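Local coordinates for protein trimeric intracellular cation channel type 1B.2 (Caenorhabditis elegans, PDB 5EIK) that forms a homotrimeric potassium channel of the endoplasmic reticulum membrane, binds PIP2, and may carry counter-ion current during calcium release from intracellular stores, at residues 150-161 and 202-212; 33-44 and 97-106. All coordinates share one frame; numbering follows the deposited sequence.

How the contacts relate
Contact 1 (150-161 with 202-212) and contact 2 (33-44 with 97-106) lie on opposite sides of the chain's centre. Their centres are 31 Å apart and their nearest atoms about 11 Å apart, so they do not touch. Each joins two transmembrane helices: the fifth and sixth in contact 1, the first and third in contact 2. Contact 1 is partly buried and held by two hydrogen bonds, and by a ring stack at what is probably its lumenal end. Contact 2 is buried and mainly apolar. Both lie near bound lipid. In contact 1 the Val-161 side chain is about 4 Å from a bound PIP2, while contact 2 holds part of a phosphatidylcholine pocket.

Contact 1: 150-161 and 202-212; sequences PESYLVQILVGV and SIVFTLERHSM. With DMU (decyl-beta-D-maltopyranoside), chain M.
Tyr-153 and His-210 both carry CG beside the backbone N, with chi1 of -80° and -69°, and their rings come together from opposite directions. They form an offset stack with centroids 4.0 Å apart and planes only 10° from parallel. Tyr-153 OH reaches over the imidazole face, with CG of His-210 at 3.2 Å. Met-212 SD stands at the edge of the tyrosine ring, a Met-aromatic contact, though this methionine is poorly ordered. Gln-156 OE1 lies in the plane of the imidazole, which with the stack limits the turning of the ring. His-210 NE2 donates to a lone pair of Gln-156 OE1 at 2.8 Å, and the amide and ring are nearly coplanar. Gln-156 NE2 in turn bonds to Tyr-149 O and weakly to Pro-150 O. An alanine in place of His-210 would probably leave Gln-156 OE1 without this donor and one face of Tyr-153 without its stacking partner.

Further along the helices, Ser-202 OG donates to Ile-157 O at 2.7 Å, on a lone pair. Gly-160 lets the helices close in here, its CA 3.4 Å from Ser-202 OG. Ile-157 CD1 meets Ile-203 CG1 at 3.9 Å. Leu-158 CD2 touches the detergent tail. Two neutral acceptors of 150-161 thus take bonds from 202-212. Ile-157 O also accepts from Val-161 N, so Ser-202 joins the helix's own bond without breaking it.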
loop_
_atom_site.group_PDB
_atom_site.type_symbol
_atom_site.label_atom_id
_atom_site.label_comp_id
_atom_site.label_asym_id
_atom_site.label_seq_id
_atom_site.Cartn_x
_atom_site.Cartn_y
_atom_site.Cartn_z
ATOM N N PRO A 150 -13.887 21.122 3.834
ATOM C CA PRO A 150 -13.776 22.575 3.984
ATOM C C PRO A 150 -12.914 23.117 5.126
ATOM O O PRO A 150 -12.258 24.139 4.960
ATOM C CB PRO A 150 -15.233 23.017 4.103
ATOM C CG PRO A 150 -15.964 21.991 3.292
ATOM C CD PRO A 150 -15.304 20.721 3.757
ATOM N N GLU A 151 -12.891 22.445 6.273
ATOM C CA GLU A 151 -12.116 22.963 7.402
ATOM C C GLU A 151 -10.806 22.244 7.722
ATOM O O GLU A 151 -10.117 22.598 8.679
ATOM C CB GLU A 151 -12.998 22.986 8.652
ATOM C CG GLU A 151 -14.420 23.459 8.387
ATOM C CD GLU A 151 -14.476 24.825 7.723
ATOM O OE1 GLU A 151 -15.558 25.193 7.216
ATOM O OE2 GLU A 151 -13.444 25.532 7.712
ATOM N N SER A 152 -10.455 21.243 6.927
ATOM C CA SER A 152 -9.234 20.494 7.178
ATOM C C SER A 152 -8.068 21.040 6.369
ATOM O O SER A 152 -7.770 20.538 5.287
ATOM C CB SER A 152 -9.457 19.019 6.846
ATOM O OG SER A 152 -10.615 18.530 7.500
ATOM N N TYR A 153 -7.418 22.068 6.903
ATOM C CA TYR A 153 -6.283 22.699 6.242
ATOM C C TYR A 153 -5.154 21.718 5.936
ATOM O O TYR A 153 -4.536 21.775 4.871
ATOM C CB TYR A 153 -5.720 23.826 7.114
ATOM C CG TYR A 153 -6.480 25.133 7.053
ATOM C CD1 TYR A 153 -7.862 25.176 7.243
ATOM C CD2 TYR A 153 -5.801 26.341 6.868
ATOM C CE1 TYR A 153 -8.547 26.391 7.257
ATOM C CE2 TYR A 153 -6.474 27.559 6.879
ATOM C CZ TYR A 153 -7.846 27.578 7.077
ATOM O OH TYR A 153 -8.510 28.783 7.109
ATOM N N LEU A 154 -4.884 20.829 6.883
ATOM C CA LEU A 154 -3.820 19.854 6.729
ATOM C C LEU A 154 -4.101 18.900 5.576
ATOM O O LEU A 154 -3.242 18.678 4.732
ATOM C CB LEU A 154 -3.649 19.077 8.026
ATOM C CG LEU A 154 -2.328 18.328 8.174
ATOM C CD1 LEU A 154 -1.174 19.236 7.774
ATOM C CD2 LEU A 154 -2.181 17.865 9.618
ATOM N N VAL A 155 -5.305 18.334 5.546
ATOM C CA VAL A 155 -5.679 17.424 4.475
ATOM C C VAL A 155 -5.542 18.129 3.119
ATOM O O VAL A 155 -5.012 17.561 2.159
ATOM C CB VAL A 155 -7.128 16.934 4.641
ATOM C CG1 VAL A 155 -7.532 16.086 3.453
ATOM C CG2 VAL A 155 -7.255 16.123 5.912
ATOM N N GLN A 156 -6.016 19.369 3.055
ATOM C CA GLN A 156 -5.945 20.156 1.838
ATOM C C GLN A 156 -4.498 20.294 1.359
ATOM O O GLN A 156 -4.205 20.148 0.174
ATOM C CB GLN A 156 -6.554 21.531 2.088
ATOM C CG GLN A 156 -8.058 21.494 2.336
ATOM C CD GLN A 156 -8.572 22.769 2.978
ATOM O OE1 GLN A 156 -7.888 23.793 2.970
ATOM N NE2 GLN A 156 -9.775 22.717 3.531
ATOM N N ILE A 157 -3.588 20.561 2.285
ATOM C CA ILE A 157 -2.197 20.712 1.917
ATOM C C ILE A 157 -1.605 19.385 1.442
ATOM O O ILE A 157 -1.002 19.317 0.370
ATOM C CB ILE A 157 -1.383 21.273 3.101
ATOM C CG1 ILE A 157 -1.861 22.690 3.417
ATOM C CG2 ILE A 157 0.090 21.333 2.758
ATOM C CD1 ILE A 157 -1.282 23.257 4.711
ATOM N N LEU A 158 -1.796 18.328 2.223
ATOM C CA LEU A 158 -1.262 17.022 1.861
ATOM C C LEU A 158 -1.771 16.540 0.505
ATOM O O LEU A 158 -1.014 15.978 -0.290
ATOM C CB LEU A 158 -1.585 16.007 2.957
ATOM C CG LEU A 158 -0.959 16.393 4.299
ATOM C CD1 LEU A 158 -1.411 15.429 5.384
ATOM C CD2 LEU A 158 0.564 16.401 4.165
ATOM N N VAL A 159 -3.051 16.759 0.233
ATOM C CA VAL A 159 -3.604 16.349 -1.047
ATOM C C VAL A 159 -2.906 17.124 -2.176
ATOM O O VAL A 159 -2.559 16.554 -3.212
ATOM C CB VAL A 159 -5.134 16.585 -1.093
ATOM C CG1 VAL A 159 -5.649 16.453 -2.526
ATOM C CG2 VAL A 159 -5.832 15.562 -0.200
ATOM N N GLY A 160 -2.687 18.419 -1.956
ATOM C CA GLY A 160 -2.027 19.233 -2.949
ATOM C C GLY A 160 -0.631 18.709 -3.225
ATOM O O GLY A 160 -0.188 18.648 -4.378
ATOM N N VAL A 161 0.069 18.326 -2.162
ATOM C CA VAL A 161 1.419 17.798 -2.293
ATOM C C VAL A 161 1.399 16.437 -2.992
ATOM O O VAL A 161 2.274 16.134 -3.807
ATOM C CB VAL A 161 2.083 17.660 -0.905
ATOM C CG1 VAL A 161 3.473 17.076 -1.036
ATOM C CG2 VAL A 161 2.156 19.022 -0.237
ATOM N N SER A 202 1.679 24.160 -2.162
ATOM C CA SER A 202 0.423 23.652 -1.625
ATOM C C SER A 202 -0.087 24.496 -0.462
ATOM O O SER A 202 -1.277 24.822 -0.389
ATOM C CB SER A 202 0.590 22.199 -1.181
ATOM O OG SER A 202 -0.665 21.630 -0.880
ATOM N N ILE A 203 0.813 24.838 0.454
ATOM C CA ILE A 203 0.452 25.666 1.596
ATOM C C ILE A 203 -0.087 27.001 1.075
ATOM O O ILE A 203 -1.161 27.460 1.476
ATOM C CB ILE A 203 1.681 25.930 2.493
ATOM C CG1 ILE A 203 2.013 24.677 3.297
ATOM C CG2 ILE A 203 1.431 27.133 3.396
ATOM C CD1 ILE A 203 3.317 24.775 4.056
ATOM N N VAL A 204 0.664 27.603 0.164
ATOM C CA VAL A 204 0.302 28.884 -0.431
ATOM C C VAL A 204 -1.075 28.875 -1.077
ATOM O O VAL A 204 -1.844 29.814 -0.901
ATOM C CB VAL A 204 1.356 29.315 -1.476
ATOM C CG1 VAL A 204 0.821 30.451 -2.340
ATOM C CG2 VAL A 204 2.630 29.758 -0.757
ATOM N N PHE A 205 -1.390 27.823 -1.826
ATOM C CA PHE A 205 -2.690 27.735 -2.477
ATOM C C PHE A 205 -3.786 27.486 -1.459
ATOM O O PHE A 205 -4.921 27.917 -1.638
ATOM C CB PHE A 205 -2.705 26.610 -3.522
ATOM C CG PHE A 205 -1.860 26.887 -4.733
ATOM C CD1 PHE A 205 -1.672 28.194 -5.192
ATOM C CD2 PHE A 205 -1.281 25.840 -5.441
ATOM C CE1 PHE A 205 -0.922 28.446 -6.334
ATOM C CE2 PHE A 205 -0.529 26.082 -6.588
ATOM C CZ PHE A 205 -0.349 27.391 -7.035
ATOM N N THR A 206 -3.449 26.775 -0.391
ATOM C CA THR A 206 -4.428 26.493 0.640
ATOM C C THR A 206 -4.770 27.801 1.326
ATOM O O THR A 206 -5.947 28.153 1.459
ATOM C CB THR A 206 -3.886 25.483 1.667
ATOM O OG1 THR A 206 -3.685 24.220 1.022
ATOM C CG2 THR A 206 -4.867 25.301 2.816
ATOM N N LEU A 207 -3.737 28.523 1.750
ATOM C CA LEU A 207 -3.929 29.815 2.410
ATOM C C LEU A 207 -4.736 30.732 1.505
ATOM O O LEU A 207 -5.689 31.390 1.933
ATOM C CB LEU A 207 -2.581 30.471 2.703
ATOM C CG LEU A 207 -1.729 29.839 3.800
ATOM C CD1 LEU A 207 -0.432 30.611 3.926
ATOM C CD2 LEU A 207 -2.492 29.852 5.116
ATOM N N GLU A 208 -4.331 30.766 0.243
ATOM C CA GLU A 208 -4.980 31.583 -0.761
ATOM C C GLU A 208 -6.468 31.250 -0.835
ATOM O O GLU A 208 -7.307 32.140 -0.985
ATOM C CB GLU A 208 -4.310 31.330 -2.103
ATOM C CG GLU A 208 -4.683 32.298 -3.176
ATOM C CD GLU A 208 -3.825 32.141 -4.409
ATOM O OE1 GLU A 208 -3.919 31.079 -5.061
ATOM O OE2 GLU A 208 -3.054 33.075 -4.719
ATOM N N ARG A 209 -6.785 29.966 -0.719
ATOM C CA ARG A 209 -8.164 29.493 -0.771
ATOM C C ARG A 209 -8.979 29.933 0.443
ATOM O O ARG A 209 -10.208 29.985 0.394
ATOM C CB ARG A 209 -8.185 27.968 -0.856
ATOM C CG ARG A 209 -7.863 27.420 -2.224
ATOM C CD ARG A 209 -9.090 27.452 -3.107
ATOM N NE ARG A 209 -8.757 27.211 -4.504
ATOM C CZ ARG A 209 -9.635 27.262 -5.498
ATOM N NH1 ARG A 209 -10.908 27.544 -5.247
ATOM N NH2 ARG A 209 -9.236 27.045 -6.742
ATOM N N HIS A 210 -8.293 30.232 1.536
ATOM C CA HIS A 210 -8.969 30.660 2.750
ATOM C C HIS A 210 -8.742 32.146 2.977
ATOM O O HIS A 210 -9.025 32.673 4.052
ATOM C CB HIS A 210 -8.463 29.845 3.941
ATOM C CG HIS A 210 -8.888 28.412 3.908
ATOM N ND1 HIS A 210 -10.195 28.021 4.110
ATOM C CD2 HIS A 210 -8.191 27.279 3.657
ATOM C CE1 HIS A 210 -10.283 26.709 3.984
ATOM N NE2 HIS A 210 -9.082 26.235 3.708
ATOM N N SER A 211 -8.225 32.804 1.943
ATOM C CA SER A 211 -7.957 34.237 1.966
ATOM C C SER A 211 -7.387 34.703 3.294
ATOM O O SER A 211 -8.028 35.472 4.009
ATOM C CB SER A 211 -9.245 35.008 1.673
ATOM O OG SER A 211 -9.808 34.608 0.437
ATOM N N MET A 212 -6.184 34.255 3.624
ATOM C CA MET A 212 -5.588 34.657 4.886
ATOM C C MET A 212 -4.363 35.551 4.738
ATOM O O MET A 212 -4.485 36.747 4.463
ATOM C CB MET A 212 -5.245 33.419 5.720
ATOM C CG MET A 212 -6.436 32.506 5.963
ATOM S SD MET A 212 -6.214 31.382 7.358
ATOM C CE MET A 212 -7.648 31.797 8.369
HETATM C C1 DMU M . 11.074 16.087 1.378
HETATM C C2 DMU M . 12.236 15.556 0.510
HETATM C C3 DMU M . 12.876 14.299 1.186
HETATM C C4 DMU M . 11.768 13.278 1.574
HETATM O O5 DMU M . 10.704 13.892 2.359
HETATM C C6 DMU M . 10.048 14.966 1.639
HETATM O O7 DMU M . 13.804 13.626 0.279
HETATM O O16 DMU M . 8.974 15.492 2.443
HETATM C C18 DMU M . 7.740 14.927 1.966
HETATM C C19 DMU M . 6.603 15.267 2.943
HETATM C C22 DMU M . 6.211 16.737 2.812
HETATM C C25 DMU M . 5.499 17.194 4.086
HETATM C C28 DMU M . 4.019 17.516 3.783
HETATM C C31 DMU M . 3.595 18.874 4.380
HETATM C C34 DMU M . 4.007 19.013 5.862
HETATM C C37 DMU M . 3.794 20.470 6.306
HETATM C C40 DMU M . 2.309 20.687 6.661
HETATM C C43 DMU M . 2.170 21.881 7.607
HETATM O O49 DMU M . 10.435 17.191 0.700
HETATM O O55 DMU M . 13.222 16.598 0.414
HETATM C C57 DMU M . 12.403 12.143 2.384
HETATM O O61 DMU M . 11.544 11.007 2.345
HETATM C C5 DMU M . 15.978 13.638 -0.685
HETATM C C7 DMU M . 16.143 12.108 -0.681
HETATM C C8 DMU M . 16.594 11.648 0.667
HETATM C C9 DMU M . 15.755 12.196 1.795
HETATM O O1 DMU M . 15.575 13.638 1.746
HETATM C C10 DMU M . 15.065 14.124 0.425
HETATM O O2 DMU M . 16.725 10.301 0.638
HETATM O O3 DMU M . 15.438 14.101 -1.884
HETATM O O4 DMU M . 17.028 11.728 -1.757
HETATM C C11 DMU M . 16.275 11.724 3.095
HETATM O O6 DMU M . 15.431 12.099 4.202
#

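Contact 2: 33-44 and 97-106; sequences AAHYVLTCLSVR and LGSIVWYLVF. With CPL (1-palmitoyl-2-linoleoyl-sn-glycero-3-phosphocholine), chain C.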
loop_
_atom_site.group_PDB
_atom_site.type_symbol
_atom_site.label_atom_id
_atom_site.label_comp_id
_atom_site.label_asym_id
_atom_site.label_seq_id
_atom_site.Cartn_x
_atom_site.Cartn_y
_atom_site.Cartn_z
ATOM N N ALA A 33 1.129 15.839 -22.680
ATOM C CA ALA A 33 2.059 15.015 -23.435
ATOM C C ALA A 33 3.502 15.245 -22.962
ATOM O O ALA A 33 4.301 14.309 -22.895
ATOM C CB ALA A 33 1.929 15.320 -24.932
ATOM N N ALA A 34 3.835 16.489 -22.632
ATOM C CA ALA A 34 5.178 16.805 -22.161
ATOM C C ALA A 34 5.447 16.012 -20.886
ATOM O O ALA A 34 6.514 15.418 -20.723
ATOM C CB ALA A 34 5.315 18.308 -21.882
ATOM N N HIS A 35 4.475 16.017 -19.979
ATOM C CA HIS A 35 4.601 15.277 -18.732
ATOM C C HIS A 35 4.722 13.766 -19.026
ATOM O O HIS A 35 5.589 13.091 -18.473
ATOM C CB HIS A 35 3.393 15.561 -17.833
ATOM C CG HIS A 35 3.283 14.636 -16.659
ATOM N ND1 HIS A 35 4.210 14.609 -15.642
ATOM C CD2 HIS A 35 2.368 13.683 -16.360
ATOM C CE1 HIS A 35 3.873 13.678 -14.769
ATOM N NE2 HIS A 35 2.761 13.099 -15.181
ATOM N N TYR A 36 3.870 13.240 -19.905
ATOM C CA TYR A 36 3.934 11.819 -20.248
ATOM C C TYR A 36 5.289 11.451 -20.843
ATOM O O TYR A 36 5.879 10.435 -20.464
ATOM C CB TYR A 36 2.841 11.429 -21.246
ATOM C CG TYR A 36 1.442 11.700 -20.767
ATOM C CD1 TYR A 36 1.089 11.519 -19.426
ATOM C CD2 TYR A 36 0.467 12.148 -21.653
ATOM C CE1 TYR A 36 -0.205 11.789 -18.986
ATOM C CE2 TYR A 36 -0.826 12.418 -21.230
ATOM C CZ TYR A 36 -1.155 12.240 -19.898
ATOM O OH TYR A 36 -2.431 12.535 -19.491
ATOM N N VAL A 37 5.773 12.276 -21.772
ATOM C CA VAL A 37 7.062 12.030 -22.403
ATOM C C VAL A 37 8.172 11.961 -21.367
ATOM O O VAL A 37 8.943 11.007 -21.345
ATOM C CB VAL A 37 7.419 13.117 -23.447
ATOM C CG1 VAL A 37 8.833 12.900 -23.963
ATOM C CG2 VAL A 37 6.451 13.053 -24.607
ATOM N N LEU A 38 8.254 12.966 -20.505
ATOM C CA LEU A 38 9.287 12.972 -19.481
ATOM C C LEU A 38 9.124 11.788 -18.517
ATOM O O LEU A 38 10.110 11.167 -18.105
ATOM C CB LEU A 38 9.273 14.307 -18.721
ATOM C CG LEU A 38 9.767 15.505 -19.553
ATOM C CD1 LEU A 38 9.615 16.821 -18.787
ATOM C CD2 LEU A 38 11.223 15.277 -19.913
ATOM N N THR A 39 7.886 11.457 -18.166
ATOM C CA THR A 39 7.649 10.330 -17.275
ATOM C C THR A 39 8.150 9.029 -17.927
ATOM O O THR A 39 8.810 8.210 -17.275
ATOM C CB THR A 39 6.133 10.186 -16.942
ATOM O OG1 THR A 39 5.685 11.343 -16.226
ATOM C CG2 THR A 39 5.873 8.944 -16.104
ATOM N N CYS A 40 7.847 8.836 -19.209
ATOM C CA CYS A 40 8.280 7.625 -19.908
ATOM C C CYS A 40 9.795 7.543 -20.044
ATOM O O CYS A 40 10.381 6.466 -19.924
ATOM C CB CYS A 40 7.640 7.541 -21.292
ATOM S SG CYS A 40 5.897 7.129 -21.262
ATOM N N LEU A 41 10.424 8.683 -20.300
ATOM C CA LEU A 41 11.866 8.727 -20.417
ATOM C C LEU A 41 12.463 8.286 -19.089
ATOM O O LEU A 41 13.472 7.588 -19.049
ATOM C CB LEU A 41 12.333 10.148 -20.753
ATOM C CG LEU A 41 11.856 10.679 -22.106
ATOM C CD1 LEU A 41 12.350 12.103 -22.316
ATOM C CD2 LEU A 41 12.354 9.760 -23.208
ATOM N N SER A 42 11.827 8.694 -17.997
ATOM C CA SER A 42 12.308 8.343 -16.670
ATOM C C SER A 42 12.199 6.832 -16.451
ATOM O O SER A 42 13.148 6.186 -15.999
ATOM C CB SER A 42 11.508 9.106 -15.611
ATOM O OG SER A 42 11.988 8.823 -14.312
ATOM N N VAL A 43 11.049 6.261 -16.779
ATOM C CA VAL A 43 10.877 4.828 -16.610
ATOM C C VAL A 43 11.887 4.089 -17.482
ATOM O O VAL A 43 12.428 3.064 -17.076
ATOM C CB VAL A 43 9.455 4.373 -16.994
ATOM C CG1 VAL A 43 9.382 2.857 -17.009
ATOM C CG2 VAL A 43 8.445 4.931 -15.998
ATOM N N ARG A 44 12.140 4.615 -18.676
ATOM C CA ARG A 44 13.088 3.990 -19.588
ATOM C C ARG A 44 14.516 4.066 -19.052
ATOM O O ARG A 44 15.284 3.114 -19.174
ATOM C CB ARG A 44 13.001 4.643 -20.969
ATOM C CG ARG A 44 14.040 4.144 -21.950
ATOM C CD ARG A 44 13.622 4.377 -23.403
ATOM N NE ARG A 44 14.735 4.118 -24.311
ATOM C CZ ARG A 44 14.641 4.096 -25.634
ATOM N NH1 ARG A 44 13.478 4.317 -26.227
ATOM N NH2 ARG A 44 15.718 3.850 -26.365
ATOM N N LEU A 97 -3.915 9.292 -24.674
ATOM C CA LEU A 97 -2.764 10.132 -24.990
ATOM C C LEU A 97 -1.513 9.580 -24.298
ATOM O O LEU A 97 -0.431 9.547 -24.885
ATOM C CB LEU A 97 -3.012 11.587 -24.556
ATOM C CG LEU A 97 -1.872 12.598 -24.788
ATOM C CD1 LEU A 97 -1.499 12.668 -26.256
ATOM C CD2 LEU A 97 -2.282 13.973 -24.300
ATOM N N GLY A 98 -1.675 9.139 -23.053
ATOM C CA GLY A 98 -0.559 8.588 -22.311
ATOM C C GLY A 98 -0.028 7.304 -22.923
ATOM O O GLY A 98 1.184 7.085 -22.995
ATOM N N SER A 99 -0.932 6.444 -23.365
ATOM C CA SER A 99 -0.520 5.190 -23.985
ATOM C C SER A 99 0.173 5.442 -25.331
ATOM O O SER A 99 1.133 4.748 -25.693
ATOM C CB SER A 99 -1.733 4.292 -24.191
ATOM O OG SER A 99 -2.442 4.153 -22.979
ATOM N N ILE A 100 -0.308 6.438 -26.068
ATOM C CA ILE A 100 0.288 6.762 -27.360
ATOM C C ILE A 100 1.710 7.278 -27.168
ATOM O O ILE A 100 2.635 6.860 -27.869
ATOM C CB ILE A 100 -0.553 7.794 -28.111
ATOM C CG1 ILE A 100 -1.855 7.138 -28.578
ATOM C CG2 ILE A 100 0.221 8.343 -29.305
ATOM C CD1 ILE A 100 -2.849 8.115 -29.184
ATOM N N VAL A 101 1.887 8.172 -26.204
ATOM C CA VAL A 101 3.212 8.702 -25.921
ATOM C C VAL A 101 4.130 7.548 -25.528
ATOM O O VAL A 101 5.249 7.437 -26.030
ATOM C CB VAL A 101 3.180 9.749 -24.779
ATOM C CG1 VAL A 101 4.590 10.009 -24.260
ATOM C CG2 VAL A 101 2.561 11.049 -25.284
ATOM N N TRP A 102 3.651 6.687 -24.631
ATOM C CA TRP A 102 4.429 5.536 -24.180
ATOM C C TRP A 102 4.824 4.659 -25.371
ATOM O O TRP A 102 5.968 4.211 -25.473
ATOM C CB TRP A 102 3.632 4.697 -23.172
ATOM C CG TRP A 102 4.146 3.294 -23.046
ATOM C CD1 TRP A 102 5.254 2.880 -22.351
ATOM C CD2 TRP A 102 3.637 2.139 -23.717
ATOM N NE1 TRP A 102 5.469 1.536 -22.556
ATOM C CE2 TRP A 102 4.494 1.053 -23.389
ATOM C CE3 TRP A 102 2.545 1.912 -24.567
ATOM C CZ2 TRP A 102 4.290 -0.241 -23.880
ATOM C CZ3 TRP A 102 2.339 0.619 -25.060
ATOM C CH2 TRP A 102 3.210 -0.439 -24.712
ATOM N N TYR A 103 3.874 4.406 -26.264
ATOM C CA TYR A 103 4.154 3.597 -27.443
ATOM C C TYR A 103 5.241 4.240 -28.297
ATOM O O TYR A 103 6.164 3.563 -28.766
ATOM C CB TYR A 103 2.906 3.425 -28.301
ATOM C CG TYR A 103 3.181 2.615 -29.542
ATOM C CD1 TYR A 103 3.299 1.230 -29.480
ATOM C CD2 TYR A 103 3.395 3.238 -30.768
ATOM C CE1 TYR A 103 3.626 0.486 -30.605
ATOM C CE2 TYR A 103 3.724 2.504 -31.899
ATOM C CZ TYR A 103 3.836 1.130 -31.811
ATOM O OH TYR A 103 4.144 0.391 -32.930
ATOM N N LEU A 104 5.126 5.549 -28.495
ATOM C CA LEU A 104 6.096 6.279 -29.289
ATOM C C LEU A 104 7.475 6.338 -28.633
ATOM O O LEU A 104 8.491 6.214 -29.310
ATOM C CB LEU A 104 5.597 7.701 -29.556
ATOM C CG LEU A 104 4.340 7.844 -30.419
ATOM C CD1 LEU A 104 3.980 9.309 -30.555
ATOM C CD2 LEU A 104 4.588 7.248 -31.793
ATOM N N VAL A 105 7.519 6.522 -27.316
ATOM C CA VAL A 105 8.800 6.600 -26.626
ATOM C C VAL A 105 9.570 5.284 -26.659
ATOM O O VAL A 105 10.790 5.271 -26.812
ATOM C CB VAL A 105 8.609 7.064 -25.162
ATOM C CG1 VAL A 105 9.889 6.879 -24.381
ATOM C CG2 VAL A 105 8.211 8.535 -25.133
ATOM N N PHE A 106 8.864 4.169 -26.534
ATOM C CA PHE A 106 9.533 2.878 -26.548
ATOM C C PHE A 106 9.634 2.199 -27.908
ATOM O O PHE A 106 10.572 1.445 -28.145
ATOM C CB PHE A 106 8.850 1.900 -25.573
ATOM C CG PHE A 106 9.185 2.144 -24.133
ATOM C CD1 PHE A 106 8.486 3.089 -23.384
ATOM C CD2 PHE A 106 10.211 1.433 -23.524
ATOM C CE1 PHE A 106 8.802 3.317 -22.048
ATOM C CE2 PHE A 106 10.537 1.653 -22.189
ATOM C CZ PHE A 106 9.830 2.599 -21.451
HETATM C C1 CPL C . -0.492 -1.279 -30.937
HETATM C C2 CPL C . -0.516 0.252 -31.359
HETATM C C3 CPL C . -0.304 1.201 -30.140
HETATM C C4 CPL C . 2.941 -2.872 -28.985
HETATM C C5 CPL C . 3.675 -4.218 -29.115
HETATM C C6 CPL C . 5.966 -3.317 -30.092
HETATM C C7 CPL C . 5.822 -5.225 -28.418
HETATM C C8 CPL C . 5.141 -5.078 -30.204
HETATM C C11 CPL C . -2.063 2.416 -28.706
HETATM C C12 CPL C . -3.559 2.818 -28.763
HETATM C C13 CPL C . -4.148 2.941 -30.204
HETATM C C14 CPL C . -4.688 4.351 -30.545
HETATM C C15 CPL C . -5.721 4.397 -31.705
HETATM C C16 CPL C . -6.708 5.603 -31.579
HETATM C C17 CPL C . -6.049 6.990 -31.554
HETATM C C18 CPL C . -6.138 7.764 -32.933
HETATM C C19 CPL C . -4.822 8.517 -33.413
HETATM C C20 CPL C . -4.746 10.066 -33.248
HETATM C C21 CPL C . -3.949 10.578 -32.036
HETATM C C22 CPL C . -2.474 10.863 -32.379
HETATM C C23 CPL C . -1.843 12.073 -31.728
HETATM C C24 CPL C . -0.321 11.925 -31.468
HETATM C C25 CPL C . 0.086 12.533 -30.114
HETATM C C26 CPL C . 1.588 12.537 -29.957
HETATM C C31 CPL C . 0.303 1.082 -33.781
HETATM C C32 CPL C . -0.837 2.092 -33.952
HETATM C C33 CPL C . -0.529 3.146 -35.075
HETATM C C34 CPL C . -1.634 3.208 -36.139
HETATM C C35 CPL C . -2.528 4.470 -36.058
HETATM C C36 CPL C . -4.027 4.140 -36.256
HETATM C C37 CPL C . -4.851 5.269 -36.871
HETATM C C38 CPL C . -5.775 4.808 -37.971
HETATM C C39 CPL C . -5.660 5.780 -39.168
HETATM C C40 CPL C . -5.507 5.421 -40.465
HETATM C C41 CPL C . -6.290 4.302 -41.160
HETATM C C42 CPL C . -7.639 4.878 -41.627
HETATM C C43 CPL C . -8.834 4.378 -41.208
HETATM C C44 CPL C . -9.384 4.620 -39.813
HETATM C C45 CPL C . -9.553 3.358 -38.965
HETATM N N CPL C . 5.170 -4.111 -29.116
HETATM O O2 CPL C . 0.505 0.442 -32.427
HETATM O O3 CPL C . -1.620 1.207 -29.496
HETATM O O11 CPL C . -1.241 3.094 -28.003
HETATM O O31 CPL C . 1.044 0.802 -34.751
HETATM O O1P CPL C . -0.708 -2.768 -28.140
HETATM O O2P CPL C . 0.484 -4.105 -29.909
HETATM O O3P CPL C . 0.635 -1.522 -29.973
HETATM O O4P CPL C . 1.787 -2.884 -28.101
HETATM P P CPL C . 0.524 -2.843 -29.054
#
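Helices 33-44 and 97-106 run in broadly the same direction, with axes 9.1 Å apart at closest approach and crossing at -45°. Tyr-36 lies against the first turn of 97-106. Gly-98 CA sits over one face of its ring in a CH-pi contact, 4.0 Å from the centroid. Leu-97 meets the ring at its edge, its CG 3.7 Å from Tyr-36 CE2. Val-101 is a knob in a hole made by Ala-33, Tyr-36, Val-37 and Cys-40. With chi1 at 165°, its CG1 lies anti to the backbone N and comes within 3.6 Å of Val-37 CG2. Beside this, Cys-40 SG touches Trp-102 CA at 3.6 Å and lies at the edge of the indole, a sulfur-aromatic contact. Val-105 packs its CG1 on both Cys-40 CB and Leu-41 CD2. The extended Arg-44 chain passes the Phe-106 ring, and Arg-44 CB is 3.8 Å from Phe-106 CZ. Arg-44 NH1 lies 2.9 Å from Val-105 O, near the guanidinium plane, while Arg-44 NH2 forms a salt bridge with Asp-111. This buried charge also has Phe-114 as a cation-pi partner. Ser-99, Ile-100 and Tyr-103 line the phosphatidylcholine, whose O2 lies over a face of the Tyr-103 ring, 3.5 Å from its CZ. The pair joins the first and third transmembrane helices. Helix 59-70 packs on Thr-39 and Trp-102, helix 112-117 on Val-37 and Leu-41, and helix 120-148 on Ala-34 and Leu-38.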